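Local coordinates for protein beta-fructofuranosidase (Arthrobacter, PDB 3WPU) that belongs to the levansucrase/invertase family of carbohydrate-active enzymes and folds as the five-bladed beta-propeller of the beta-fructosidase clan, at residues F119-G124 with G134-G139; K176-D181 with P247-D252; G236-F241 with A268-T273; E264-M269 with V333-E338; G428-S433 with A451-M456. All coordinates share one frame; numbering follows the deposited sequence.

Contact 1 (F119-G124 with G134-G139); sequences FYRPAG and GGWTYG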
# COMPACT_ATOMS: atom_id res chain seq x y z
N PHE A 119 9.73 3.95 12.82
CA PHE A 119 10.85 3.11 13.22
C PHE A 119 12.07 3.59 12.45
O PHE A 119 11.94 4.23 11.40
CB PHE A 119 10.60 1.64 12.88
CG PHE A 119 9.49 0.95 13.65
CD1 PHE A 119 9.79 0.16 14.75
CD2 PHE A 119 8.17 1.05 13.24
CE1 PHE A 119 8.79 -0.51 15.43
CE2 PHE A 119 7.16 0.37 13.92
CZ PHE A 119 7.48 -0.39 15.03
N TYR A 120 13.26 3.28 12.96
CA TYR A 120 14.50 3.58 12.26
C TYR A 120 15.56 2.51 12.53
O TYR A 120 15.49 1.76 13.53
CB TYR A 120 15.00 4.96 12.63
CG TYR A 120 15.26 5.18 14.10
CD1 TYR A 120 16.50 4.91 14.65
CD2 TYR A 120 14.25 5.69 14.93
CE1 TYR A 120 16.73 5.12 16.00
CE2 TYR A 120 14.48 5.89 16.27
CZ TYR A 120 15.71 5.63 16.80
OH TYR A 120 15.92 5.85 18.15
N ARG A 121 16.51 2.41 11.61
CA ARG A 121 17.63 1.49 11.76
C ARG A 121 18.78 1.98 10.91
O ARG A 121 18.57 2.76 9.98
CB ARG A 121 17.24 0.06 11.38
CG ARG A 121 17.03 -0.16 9.89
CD ARG A 121 16.56 -1.57 9.57
NE ARG A 121 16.36 -1.72 8.12
CZ ARG A 121 15.97 -2.84 7.52
NH1 ARG A 121 15.73 -3.94 8.21
NH2 ARG A 121 15.78 -2.84 6.22
N PRO A 122 20.00 1.53 11.22
CA PRO A 122 21.15 1.95 10.41
C PRO A 122 21.01 1.57 8.94
O PRO A 122 20.60 0.45 8.60
CB PRO A 122 22.31 1.19 11.05
CG PRO A 122 21.86 0.92 12.45
CD PRO A 122 20.40 0.63 12.30
N ALA A 123 21.36 2.50 8.07
CA ALA A 123 21.38 2.26 6.64
C ALA A 123 22.58 1.37 6.23
O ALA A 123 23.58 1.28 6.94
CB ALA A 123 21.44 3.60 5.90
N GLY A 124 22.44 0.71 5.09
CA GLY A 124 23.57 0.05 4.42
C GLY A 124 24.05 -1.28 4.96
O GLY A 124 25.19 -1.68 4.67
N GLY A 134 14.85 -7.71 12.09
CA GLY A 134 15.03 -6.55 11.18
C GLY A 134 15.84 -5.42 11.78
O GLY A 134 16.30 -4.51 11.08
N GLY A 135 16.02 -5.44 13.09
CA GLY A 135 16.85 -4.46 13.78
C GLY A 135 16.28 -3.05 13.87
O GLY A 135 17.03 -2.08 14.05
N TRP A 136 14.96 -2.92 13.76
CA TRP A 136 14.31 -1.60 13.84
C TRP A 136 14.21 -1.13 15.27
O TRP A 136 13.90 -1.93 16.18
CB TRP A 136 12.89 -1.64 13.25
CG TRP A 136 12.84 -1.91 11.78
CD1 TRP A 136 12.56 -3.09 11.19
CD2 TRP A 136 13.09 -0.98 10.72
NE1 TRP A 136 12.60 -2.97 9.84
CE2 TRP A 136 12.94 -1.69 9.51
CE3 TRP A 136 13.42 0.37 10.67
CZ2 TRP A 136 13.09 -1.10 8.27
CZ3 TRP A 136 13.59 0.97 9.43
CH2 TRP A 136 13.42 0.23 8.25
N THR A 137 14.44 0.16 15.47
CA THR A 137 14.14 0.84 16.74
C THR A 137 12.82 1.60 16.59
O THR A 137 12.63 2.35 15.64
CB THR A 137 15.26 1.80 17.14
OG1 THR A 137 16.51 1.10 17.31
CG2 THR A 137 14.92 2.54 18.42
N TYR A 138 11.92 1.40 17.55
CA TYR A 138 10.63 2.09 17.58
C TYR A 138 10.82 3.50 18.10
O TYR A 138 11.30 3.71 19.23
CB TYR A 138 9.62 1.31 18.44
CG TYR A 138 8.27 1.97 18.48
CD1 TYR A 138 7.61 2.37 17.31
CD2 TYR A 138 7.62 2.21 19.69
CE1 TYR A 138 6.38 2.97 17.34
CE2 TYR A 138 6.39 2.81 19.73
CZ TYR A 138 5.76 3.20 18.56
OH TYR A 138 4.52 3.81 18.62
N GLY A 139 10.50 4.48 17.26
CA GLY A 139 10.68 5.88 17.63
C GLY A 139 9.52 6.52 18.37
O GLY A 139 9.64 7.65 18.86
O HOH W 1 17.97 0.38 15.04

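Contact 2 (K176-D181 with P247-D252); sequences KLFFTD and PFTFED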
# COMPACT_ATOMS: atom_id res chain seq x y z
N LYS A 176 7.00 15.42 4.10
CA LYS A 176 5.58 15.65 3.91
C LYS A 176 4.86 14.32 4.11
O LYS A 176 4.96 13.40 3.26
CB LYS A 176 5.28 16.21 2.54
CG LYS A 176 5.79 17.60 2.29
CD LYS A 176 5.37 18.03 0.89
CE LYS A 176 5.70 19.47 0.56
NZ LYS A 176 7.12 19.55 0.18
N LEU A 177 4.20 14.19 5.25
CA LEU A 177 3.46 13.00 5.58
C LEU A 177 2.00 13.11 5.09
O LEU A 177 1.21 13.92 5.57
CB LEU A 177 3.54 12.76 7.08
CG LEU A 177 2.79 11.55 7.65
CD1 LEU A 177 3.24 10.26 6.98
CD2 LEU A 177 2.98 11.49 9.15
N PHE A 178 1.69 12.36 4.04
CA PHE A 178 0.32 12.27 3.53
C PHE A 178 -0.35 11.11 4.25
O PHE A 178 0.17 10.03 4.26
CB PHE A 178 0.31 12.04 2.03
CG PHE A 178 0.86 13.21 1.26
CD1 PHE A 178 0.05 14.27 0.90
CD2 PHE A 178 2.22 13.28 0.99
CE1 PHE A 178 0.56 15.37 0.21
CE2 PHE A 178 2.74 14.38 0.30
CZ PHE A 178 1.90 15.42 -0.07
N PHE A 179 -1.50 11.35 4.84
CA PHE A 179 -2.18 10.30 5.59
C PHE A 179 -3.69 10.45 5.56
O PHE A 179 -4.22 11.37 4.97
CB PHE A 179 -1.62 10.23 7.01
CG PHE A 179 -2.01 11.40 7.89
CD1 PHE A 179 -2.96 11.25 8.90
CD2 PHE A 179 -1.42 12.65 7.70
CE1 PHE A 179 -3.32 12.34 9.71
CE2 PHE A 179 -1.77 13.73 8.50
CZ PHE A 179 -2.72 13.56 9.49
N THR A 180 -4.37 9.49 6.16
CA THR A 180 -5.81 9.51 6.24
C THR A 180 -6.18 9.87 7.66
O THR A 180 -5.88 9.12 8.61
CB THR A 180 -6.44 8.18 5.83
OG1 THR A 180 -5.85 7.68 4.61
CG2 THR A 180 -7.97 8.32 5.67
N ASP A 181 -6.85 11.00 7.82
CA ASP A 181 -7.16 11.56 9.12
C ASP A 181 -8.64 11.29 9.34
O ASP A 181 -9.45 11.75 8.55
CB ASP A 181 -6.83 13.05 9.13
CG ASP A 181 -6.72 13.64 10.56
OD1 ASP A 181 -6.75 12.87 11.56
OD2 ASP A 181 -6.60 14.88 10.70
N PRO A 247 -3.58 7.77 0.66
CA PRO A 247 -2.95 8.59 -0.40
C PRO A 247 -1.50 8.16 -0.71
O PRO A 247 -0.67 8.02 0.21
CB PRO A 247 -2.94 9.99 0.22
CG PRO A 247 -2.87 9.74 1.68
CD PRO A 247 -3.79 8.58 1.88
N PHE A 248 -1.21 7.99 -2.00
CA PHE A 248 0.13 7.72 -2.51
C PHE A 248 0.43 8.76 -3.60
O PHE A 248 -0.30 8.79 -4.59
CB PHE A 248 0.18 6.30 -3.12
CG PHE A 248 1.46 5.98 -3.85
CD1 PHE A 248 2.54 5.43 -3.18
CD2 PHE A 248 1.60 6.25 -5.22
CE1 PHE A 248 3.73 5.14 -3.83
CE2 PHE A 248 2.79 5.94 -5.88
CZ PHE A 248 3.86 5.42 -5.19
N THR A 249 1.47 9.57 -3.42
CA THR A 249 1.82 10.66 -4.38
C THR A 249 3.02 10.30 -5.22
O THR A 249 3.88 9.50 -4.82
CB THR A 249 2.06 12.03 -3.69
OG1 THR A 249 3.37 12.09 -3.10
CG2 THR A 249 0.96 12.37 -2.69
N PHE A 250 3.14 10.93 -6.40
CA PHE A 250 4.17 10.54 -7.33
C PHE A 250 4.20 11.55 -8.47
O PHE A 250 3.25 12.29 -8.66
CB PHE A 250 3.89 9.17 -7.94
CG PHE A 250 2.56 9.05 -8.61
CD1 PHE A 250 2.44 9.21 -9.99
CD2 PHE A 250 1.38 8.82 -7.87
CE1 PHE A 250 1.21 9.09 -10.61
CE2 PHE A 250 0.17 8.71 -8.49
CZ PHE A 250 0.07 8.85 -9.87
N GLU A 251 5.33 11.54 -9.17
CA GLU A 251 5.42 12.16 -10.47
C GLU A 251 5.30 11.08 -11.53
O GLU A 251 5.93 10.02 -11.45
CB GLU A 251 6.77 12.86 -10.63
CG GLU A 251 6.90 13.65 -11.93
CD GLU A 251 8.30 14.22 -12.10
OE1 GLU A 251 9.23 13.46 -12.38
OE2 GLU A 251 8.44 15.45 -12.02
N ASP A 252 4.50 11.38 -12.55
CA ASP A 252 4.36 10.56 -13.73
C ASP A 252 5.45 10.98 -14.72
O ASP A 252 5.51 12.16 -15.06
CB ASP A 252 2.98 10.82 -14.32
CG ASP A 252 2.71 10.04 -15.59
OD1 ASP A 252 3.49 9.14 -15.95
OD2 ASP A 252 1.68 10.38 -16.20

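Contact 3 (G236-F241 with A268-T273); sequences GAQNEF and AMQRET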
# COMPACT_ATOMS: atom_id res chain seq x y z
N GLY A 236 -20.38 9.59 2.66
CA GLY A 236 -21.10 8.97 3.78
C GLY A 236 -22.63 9.05 3.63
O GLY A 236 -23.36 8.17 4.09
N ALA A 237 -23.12 10.07 2.94
CA ALA A 237 -24.57 10.19 2.65
C ALA A 237 -25.01 9.12 1.66
O ALA A 237 -26.13 8.61 1.73
CB ALA A 237 -24.88 11.58 2.12
N GLN A 238 -24.12 8.76 0.75
CA GLN A 238 -24.36 7.72 -0.24
C GLN A 238 -24.20 6.33 0.37
O GLN A 238 -24.89 5.41 -0.01
CB GLN A 238 -23.46 7.92 -1.45
CG GLN A 238 -23.90 9.11 -2.29
CD GLN A 238 -22.86 9.57 -3.30
OE1 GLN A 238 -21.67 9.36 -3.11
NE2 GLN A 238 -23.33 10.16 -4.42
N ASN A 239 -23.31 6.21 1.34
CA ASN A 239 -23.04 4.93 2.00
C ASN A 239 -22.34 5.20 3.31
O ASN A 239 -21.22 5.67 3.34
CB ASN A 239 -22.15 4.08 1.08
CG ASN A 239 -21.62 2.82 1.73
OD1 ASN A 239 -22.07 2.40 2.81
ND2 ASN A 239 -20.63 2.20 1.06
N GLU A 240 -22.98 4.83 4.41
CA GLU A 240 -22.46 5.07 5.74
C GLU A 240 -21.05 4.52 5.95
O GLU A 240 -20.29 5.04 6.77
CB GLU A 240 -23.42 4.37 6.72
CG GLU A 240 -22.99 4.32 8.15
CD GLU A 240 -24.16 4.01 9.06
OE1 GLU A 240 -25.13 3.36 8.60
OE2 GLU A 240 -24.09 4.44 10.22
N PHE A 241 -20.75 3.45 5.24
CA PHE A 241 -19.48 2.74 5.37
C PHE A 241 -18.64 2.84 4.11
O PHE A 241 -17.84 1.94 3.81
CB PHE A 241 -19.75 1.30 5.74
CG PHE A 241 -20.49 1.16 7.04
CD1 PHE A 241 -19.89 1.57 8.22
CD2 PHE A 241 -21.78 0.67 7.07
CE1 PHE A 241 -20.57 1.47 9.43
CE2 PHE A 241 -22.47 0.56 8.28
CZ PHE A 241 -21.86 0.97 9.46
N ALA A 268 -19.26 6.58 -6.95
CA ALA A 268 -20.18 7.55 -6.36
C ALA A 268 -21.63 7.28 -6.76
O ALA A 268 -22.25 8.01 -7.56
CB ALA A 268 -19.74 8.96 -6.75
N MET A 269 -22.18 6.22 -6.20
CA MET A 269 -23.58 5.87 -6.38
C MET A 269 -24.20 5.74 -5.01
O MET A 269 -23.54 5.31 -4.07
CB MET A 269 -23.72 4.55 -7.14
CG MET A 269 -23.40 4.69 -8.62
SD MET A 269 -23.53 3.17 -9.59
CE MET A 269 -22.05 2.28 -9.18
N GLN A 270 -25.46 6.11 -4.89
CA GLN A 270 -26.19 5.86 -3.67
C GLN A 270 -26.23 4.36 -3.47
O GLN A 270 -26.50 3.61 -4.41
CB GLN A 270 -27.62 6.41 -3.82
CG GLN A 270 -28.47 6.28 -2.57
CD GLN A 270 -28.01 7.17 -1.43
OE1 GLN A 270 -27.98 6.75 -0.27
NE2 GLN A 270 -27.64 8.38 -1.75
N ARG A 271 -25.96 3.90 -2.25
CA ARG A 271 -25.78 2.48 -1.99
C ARG A 271 -26.95 1.64 -2.50
O ARG A 271 -26.77 0.61 -3.15
CB ARG A 271 -25.58 2.24 -0.50
CG ARG A 271 -25.48 0.78 -0.12
CD ARG A 271 -25.17 0.66 1.35
NE ARG A 271 -24.90 -0.71 1.76
CZ ARG A 271 -23.76 -1.38 1.54
NH1 ARG A 271 -22.74 -0.82 0.87
NH2 ARG A 271 -23.64 -2.62 2.00
N GLU A 272 -28.15 2.12 -2.19
CA GLU A 272 -29.37 1.39 -2.47
C GLU A 272 -29.78 1.37 -3.94
O GLU A 272 -30.59 0.52 -4.33
CB GLU A 272 -30.51 1.99 -1.64
CG GLU A 272 -30.28 1.93 -0.12
CD GLU A 272 -29.38 3.02 0.45
OE1 GLU A 272 -29.01 2.91 1.63
OE2 GLU A 272 -29.04 4.00 -0.24
N THR A 273 -29.31 2.32 -4.74
CA THR A 273 -29.70 2.37 -6.15
C THR A 273 -28.55 2.02 -7.09
O THR A 273 -28.73 1.99 -8.31
CB THR A 273 -30.22 3.75 -6.54
OG1 THR A 273 -29.19 4.73 -6.37
CG2 THR A 273 -31.41 4.11 -5.68
O HOH W 2 -27.06 4.90 2.26

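Contact 4 (E264-M269 with V333-E338); sequences EGNSAM and VTDQTE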
# COMPACT_ATOMS: atom_id res chain seq x y z
N GLU A 264 -7.75 5.01 -2.42
CA GLU A 264 -8.95 4.21 -2.46
C GLU A 264 -10.22 5.04 -2.28
O GLU A 264 -10.31 5.85 -1.37
CB GLU A 264 -8.93 3.14 -1.34
CG GLU A 264 -10.21 2.33 -1.31
CD GLU A 264 -10.26 1.30 -0.20
OE1 GLU A 264 -9.37 1.31 0.66
OE2 GLU A 264 -11.23 0.50 -0.19
N GLY A 265 -11.20 4.79 -3.14
CA GLY A 265 -12.56 5.30 -2.97
C GLY A 265 -13.60 4.23 -3.22
O GLY A 265 -13.26 3.03 -3.35
N ASN A 266 -14.86 4.64 -3.28
CA ASN A 266 -15.90 3.84 -3.90
C ASN A 266 -16.52 4.66 -5.02
O ASN A 266 -16.50 5.89 -5.00
CB ASN A 266 -17.03 3.48 -2.94
CG ASN A 266 -16.62 2.48 -1.85
OD1 ASN A 266 -17.10 2.57 -0.74
ND2 ASN A 266 -15.80 1.54 -2.17
N SER A 267 -17.08 3.96 -6.00
CA SER A 267 -17.85 4.62 -7.05
C SER A 267 -19.00 5.40 -6.41
O SER A 267 -19.63 4.96 -5.46
CB SER A 267 -18.37 3.58 -8.03
OG SER A 267 -17.31 2.91 -8.66
N ALA A 268 -19.26 6.58 -6.95
CA ALA A 268 -20.18 7.55 -6.36
C ALA A 268 -21.63 7.28 -6.76
O ALA A 268 -22.25 8.01 -7.56
CB ALA A 268 -19.74 8.96 -6.75
N MET A 269 -22.18 6.22 -6.20
CA MET A 269 -23.58 5.87 -6.38
C MET A 269 -24.20 5.74 -5.01
O MET A 269 -23.54 5.31 -4.07
CB MET A 269 -23.72 4.55 -7.14
CG MET A 269 -23.40 4.69 -8.62
SD MET A 269 -23.53 3.17 -9.59
CE MET A 269 -22.05 2.28 -9.18
N VAL A 333 -17.50 -6.17 -8.44
CA VAL A 333 -16.34 -7.08 -8.34
C VAL A 333 -15.81 -7.08 -6.92
O VAL A 333 -15.77 -8.13 -6.28
CB VAL A 333 -15.26 -6.70 -9.37
CG1 VAL A 333 -13.96 -7.45 -9.11
CG2 VAL A 333 -15.78 -7.04 -10.76
N THR A 334 -15.47 -5.91 -6.38
CA THR A 334 -15.03 -5.82 -4.98
C THR A 334 -15.41 -4.47 -4.35
O THR A 334 -15.41 -3.41 -5.02
CB THR A 334 -13.51 -6.06 -4.80
OG1 THR A 334 -13.19 -5.98 -3.40
CG2 THR A 334 -12.65 -5.01 -5.54
N ASP A 335 -15.65 -4.52 -3.05
CA ASP A 335 -15.88 -3.37 -2.19
C ASP A 335 -14.63 -2.51 -2.02
O ASP A 335 -14.72 -1.29 -1.82
CB ASP A 335 -16.32 -3.89 -0.79
CG ASP A 335 -16.71 -2.78 0.17
OD1 ASP A 335 -17.41 -1.81 -0.23
OD2 ASP A 335 -16.31 -2.90 1.36
N GLN A 336 -13.47 -3.16 -2.06
CA GLN A 336 -12.25 -2.56 -1.56
C GLN A 336 -11.02 -2.83 -2.42
O GLN A 336 -10.46 -3.90 -2.43
CB GLN A 336 -12.02 -3.06 -0.12
CG GLN A 336 -12.98 -2.47 0.88
CD GLN A 336 -12.51 -2.72 2.30
OE1 GLN A 336 -12.91 -2.03 3.20
NE2 GLN A 336 -11.61 -3.68 2.47
N THR A 337 -10.62 -1.82 -3.22
CA THR A 337 -9.34 -1.83 -3.87
C THR A 337 -8.46 -0.92 -3.00
O THR A 337 -8.43 0.30 -3.16
CB THR A 337 -9.51 -1.24 -5.30
OG1 THR A 337 -10.38 -0.11 -5.22
CG2 THR A 337 -10.17 -2.26 -6.22
N GLU A 338 -7.77 -1.52 -2.03
CA GLU A 338 -7.07 -0.77 -1.01
C GLU A 338 -5.64 -0.40 -1.39
O GLU A 338 -5.04 -1.05 -2.26
CB GLU A 338 -7.05 -1.58 0.29
CG GLU A 338 -8.43 -1.98 0.73
CD GLU A 338 -8.42 -2.63 2.09
OE1 GLU A 338 -8.23 -1.92 3.09
OE2 GLU A 338 -8.69 -3.85 2.14
O HOH W 3 -12.79 0.67 -2.23

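Contact 5 (G428-S433 with A451-M456); sequences GGLVQS and APTVKM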
# COMPACT_ATOMS: atom_id res chain seq x y z
N GLY A 428 12.58 -2.60 -7.54
CA GLY A 428 13.07 -3.92 -7.91
C GLY A 428 12.11 -5.05 -7.63
O GLY A 428 12.49 -6.22 -7.65
N GLY A 429 10.84 -4.72 -7.40
CA GLY A 429 9.81 -5.72 -7.21
C GLY A 429 9.84 -6.38 -5.87
O GLY A 429 9.18 -7.40 -5.70
N LEU A 430 10.53 -5.78 -4.89
CA LEU A 430 10.45 -6.30 -3.52
C LEU A 430 9.10 -5.91 -2.89
O LEU A 430 8.55 -4.85 -3.15
CB LEU A 430 11.61 -5.81 -2.66
CG LEU A 430 13.03 -6.18 -3.10
CD1 LEU A 430 14.04 -5.73 -2.03
CD2 LEU A 430 13.17 -7.68 -3.36
N VAL A 431 8.54 -6.80 -2.09
CA VAL A 431 7.21 -6.57 -1.57
C VAL A 431 7.24 -6.78 -0.07
O VAL A 431 7.60 -7.86 0.42
CB VAL A 431 6.15 -7.49 -2.21
CG1 VAL A 431 4.78 -7.16 -1.63
CG2 VAL A 431 6.16 -7.36 -3.75
N GLN A 432 6.89 -5.72 0.67
CA GLN A 432 6.79 -5.80 2.14
C GLN A 432 5.31 -5.85 2.51
O GLN A 432 4.47 -5.36 1.79
CB GLN A 432 7.48 -4.63 2.82
CG GLN A 432 7.01 -3.23 2.41
CD GLN A 432 6.03 -2.58 3.36
OE1 GLN A 432 5.42 -3.25 4.23
NE2 GLN A 432 5.86 -1.28 3.21
N SER A 433 4.99 -6.51 3.63
CA SER A 433 3.60 -6.70 4.05
C SER A 433 3.61 -6.98 5.55
O SER A 433 4.67 -7.27 6.08
CB SER A 433 2.99 -7.90 3.31
OG SER A 433 3.69 -9.11 3.56
N ALA A 451 6.01 -9.18 7.70
CA ALA A 451 6.39 -10.47 7.14
C ALA A 451 7.83 -10.40 6.59
O ALA A 451 8.42 -9.31 6.58
CB ALA A 451 5.43 -10.85 6.03
N PRO A 452 8.39 -11.54 6.10
CA PRO A 452 9.61 -11.44 5.32
C PRO A 452 9.29 -10.73 4.01
O PRO A 452 8.22 -10.92 3.43
CB PRO A 452 10.00 -12.90 5.05
CG PRO A 452 9.25 -13.71 6.09
CD PRO A 452 7.96 -12.94 6.26
N THR A 453 10.20 -9.90 3.56
CA THR A 453 10.05 -9.26 2.28
C THR A 453 10.26 -10.30 1.19
O THR A 453 11.14 -11.17 1.31
CB THR A 453 11.05 -8.14 2.21
OG1 THR A 453 10.68 -7.17 3.20
CG2 THR A 453 11.11 -7.48 0.82
N VAL A 454 9.47 -10.21 0.13
CA VAL A 454 9.53 -11.19 -0.94
C VAL A 454 9.80 -10.46 -2.23
O VAL A 454 9.90 -9.25 -2.22
CB VAL A 454 8.25 -12.07 -1.04
CG1 VAL A 454 8.09 -12.90 0.22
CG2 VAL A 454 7.00 -11.25 -1.32
N LYS A 455 10.00 -11.21 -3.31
CA LYS A 455 10.41 -10.60 -4.57
C LYS A 455 9.49 -11.07 -5.70
O LYS A 455 9.38 -12.26 -5.98
CB LYS A 455 11.88 -10.95 -4.89
CG LYS A 455 12.41 -10.31 -6.16
CD LYS A 455 13.91 -10.50 -6.27
CE LYS A 455 14.45 -10.00 -7.60
NZ LYS A 455 14.27 -11.00 -8.70
N MET A 456 8.89 -10.10 -6.39
CA MET A 456 7.98 -10.37 -7.46
C MET A 456 8.60 -9.79 -8.72
O MET A 456 8.86 -8.59 -8.78
CB MET A 456 6.63 -9.71 -7.16
CG MET A 456 5.58 -9.92 -8.24
SD MET A 456 4.02 -9.12 -7.82
CE MET A 456 4.51 -7.40 -7.69
O HOH W 4 6.17 -9.39 2.29
O HOH W 5 8.13 -7.14 4.82

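Contact 1 (F119-G124 with G134-G139)
A beta-hairpin with a long connection brings Phe119, Tyr120 and Arg121 against Trp136, Thr137 and Tyr138. Its ladder holds Tyr120 and Thr137 as an antiparallel hydrogen-bonded pair: Tyr120 N donates to Thr137 O at 2.9 Å, and Thr137 N donates to Tyr120 O at 2.7 Å. Phe119 and Tyr138 form the adjoining non-hydrogen-bonded pair; their rings meet obliquely, planes 46° apart, with Tyr138 CD1 over one face of Phe119, 3.6 Å from Phe119 CZ. On the other face of the sheet Thr137 CB makes a CH-pi contact with the Tyr120 ring.

The extended Arg121 chain, set with CG between the backbone N and the carbonyl carbon (chi1 72°), runs over one face of the Trp136 indole. Arg121 CD sits 3.5 Å from the centroid of the six-membered ring of Trp136 as a CH-pi contact, and the guanidinium follows almost flat, 8° from the indole plane. Gly134 O lies close to the guanidinium plane and accepts from Arg121 NH1 on a lone pair, at 3.0 Å. Salt bridges to Glu94 and Asp483 take NE and NH2, while Trp136 NE1 donates to Ala482 O. A water joins the carbonyls of Tyr120 and Gly135 to Thr137 OG1. The whole is an edge hairpin of a mixed sheet, in which Arg121 lies over Trp136 just past the last bridge.

Contact 2 (K176-D181 with P247-D252)
Phe178 is the first residue of 176-181 to meet the other strand, and it does so with both its ring and its CB. A chi1 of -66° carries the ring toward Thr249 and a chi2 of -86° turns a face to it. The CG2 methyl of Thr249 stands over the middle of that face, 3.9 Å from the Phe178 centroid and 5° off the ring normal, a well-centred CH-pi contact. The threonine hydroxyl bonds to Arg168. Pro247 CG packs against Phe178 CB at 3.9 Å and then rests on the following peptide, 3.8 Å from Phe179 N. The Phe179 side chain itself leaves the interface and meets Phe143. At Thr180 the contact ends with OG1 touching Pro247 CD at 3.5 Å; this hydroxyl is hydrogen-bonded to Ser164 O and the backbone N of Asp246.

The two strands run at 151° with axes 6.8 Å apart, joined by packing and not by a ladder. Pro247 also touches Ile200 of strand 197-210 and Met261 of strand 260-266. Strand 174-184 lies between strands 159-169 and 197-210 of the large mixed sheet, whereas strand 245-250 is an edge strand of a five-stranded sheet, next to 260-266.

Contact 3 (G236-F241 with A268-T273)
Gln238 and Arg271 are joined by the hydrogen bond between segments 236-241 and 268-273: Arg271 N donates to Gln238 O at 2.9 Å, from a position tilted 24° off the carbonyl plane. Arg271 CB also comes close to Gln238 O, at 3.3 Å. A water lies 3.2 Å from Gln238 O and near the carboxylate of Glu272, though it has more acceptors within reach than protons to give.

Around this bond the side chains cross at a slant. Gln238 CB faces Met269 O at 3.7 Å, and its extended chain carries the amide past Ala268, where Gln238 OE1 is 4.1 Å from Ala268 CB. The Gln270 chain, bent at chi2, brings its end toward Gln238. Arg271, with CG anti to the backbone N (chi1 176°), passes obliquely by Asn239, its guanidinium and the Asn239 amide planes 30° apart and Asn239 ND2 3.7 Å from Arg271 NH1.

Further out, several bonds fix these groups. Asn239 OD1 accepts from Phe241 N at 3.0 Å in an Asx turn, the donor standing above the amide plane; with Gln234 OE1 on Asn239 ND2 it helps hold the amide. Gln234 reaches the second segment too, its NE2 donating to Met269 O. Gln238 OE1 and NE2 are taken by Thr235 N and Gly230 O. Thr273 N bonds back to Gln270 O, turning the second loop, and Arg271 also leans on Tyr303. The contact is a surface one, joining the loop between strands 213-226 and 245-250 to the loop between strand 260-266 and helix 278-281.

Contact 4 (E264-M269 with V333-E338)
Glu264 reaches from strand 260-266 across the segment 333-338 with its chain fully extended, CG anti to the backbone N (chi1 177°). Its CB and CG both lie on the carbonyl of Thr337; Glu264 CG is 3.3 Å from Thr337 O. At the carboxylate the two oxygens part company. Glu264 OE1 goes to the Glu338 chain, 3.4 Å from Glu338 CG; the two glutamates lie side by side, pointing the same way, and their like-charged OE1 atoms approach to 4.2 Å. The neighbouring positive group is Arg245, which salt-bridges Glu338 and has weaker contacts with Glu264 OE1 and Gln336; Tyr421 also bonds to Glu338. Glu264 OE2 instead meets Gln336, 3.5 Å from Gln336 CA. A water lies 2.6 Å from Glu264 OE2, close also to Gly265 O, with more acceptors around it than it can serve.

Two residues on, Asn266 ND2 gives a weak bond to Asp335 O at 3.0 Å, bent to 129° at the hydrogen, while Asn266 OD1 accepts from Asn243 N. An ST turn at Thr334, whose OG1 accepts from Gln336 N, shapes the opposing segment. That segment leads from strand 321-331 to strand 340-345 of the next sheet, the connection between successive blades of a beta-propeller.

Contact 5 (G428-S433 with A451-M456)
Leu430 and Lys455 meet on one face of the ladder, Val431 and Val454 on the other, with Met456 CB beside Val431. On the first face, Leu430 CD2 lies across the aliphatic part of Lys455, 3.8 Å from Lys455 CB and also close to CG and CD, before the lysine chain leads its NZ away to salt bridges with Asp457 and Asp470. Thr453 CG2, anti to the backbone N (chi1 -66° for OG1), comes up beside Leu430 CB at 3.9 Å, which leaves its hydroxyl for Asp483 O. On the second face, Val431 CB meets the CG2 methyl of Val454 at 4.0 Å, and Val431 CG2 meets Met456 CB at 4.2 Å, purely apolar contacts.

Val431 and Val454 form an antiparallel hydrogen-bonded pair, with Val431 N to Val454 O at 2.8 Å, and Val454 N returning to Val431 O. Beyond it Met456 N donates to Gly429 O in a nearly straight bond of 172°. Gly429 and Leu430 both face Met426 in a G1 beta bulge, and the glycine, at positive phi, passes close to Met456 O. Past the last bridge, Ala451 N still donates to Ser433 O, while Ser433 OG touches Ala451 CB at 3.5 Å; one water joins Val431 O, Pro452 O and Ser433 OG, and another donates to Ala451 O and Thr453 OG1. Strands 430-434 and 454-458 are the inner pair of a four-stranded antiparallel sheet, edged by 423-425 and 467-469, whose valine face is covered by Leu393 of strand 391-394.

Contacts 1, 2 and 4 fall in succession along the chain, with contact 5 last and contact 3 interleaved with contact 2. Contacts 1 and 2 reach the same mixed sheet, their centres about 22 Å apart. Contact 2 joins that sheet to the five-stranded sheet of contact 4, through neighbouring strands 245-250 and 260-266. Contacts 3 and 4 adjoin, centres about 11 Å apart, sharing Ala268 and Met269. Contact 5 lies in another sheet, about 18 Å between centres from contact 1, yet Asp483 and Ala482 bond to both. Contacts 1 and 5 lie across the chain's centre from contacts 3 and 4, so the five span the propeller, with contact 2 packing one sheet on the next.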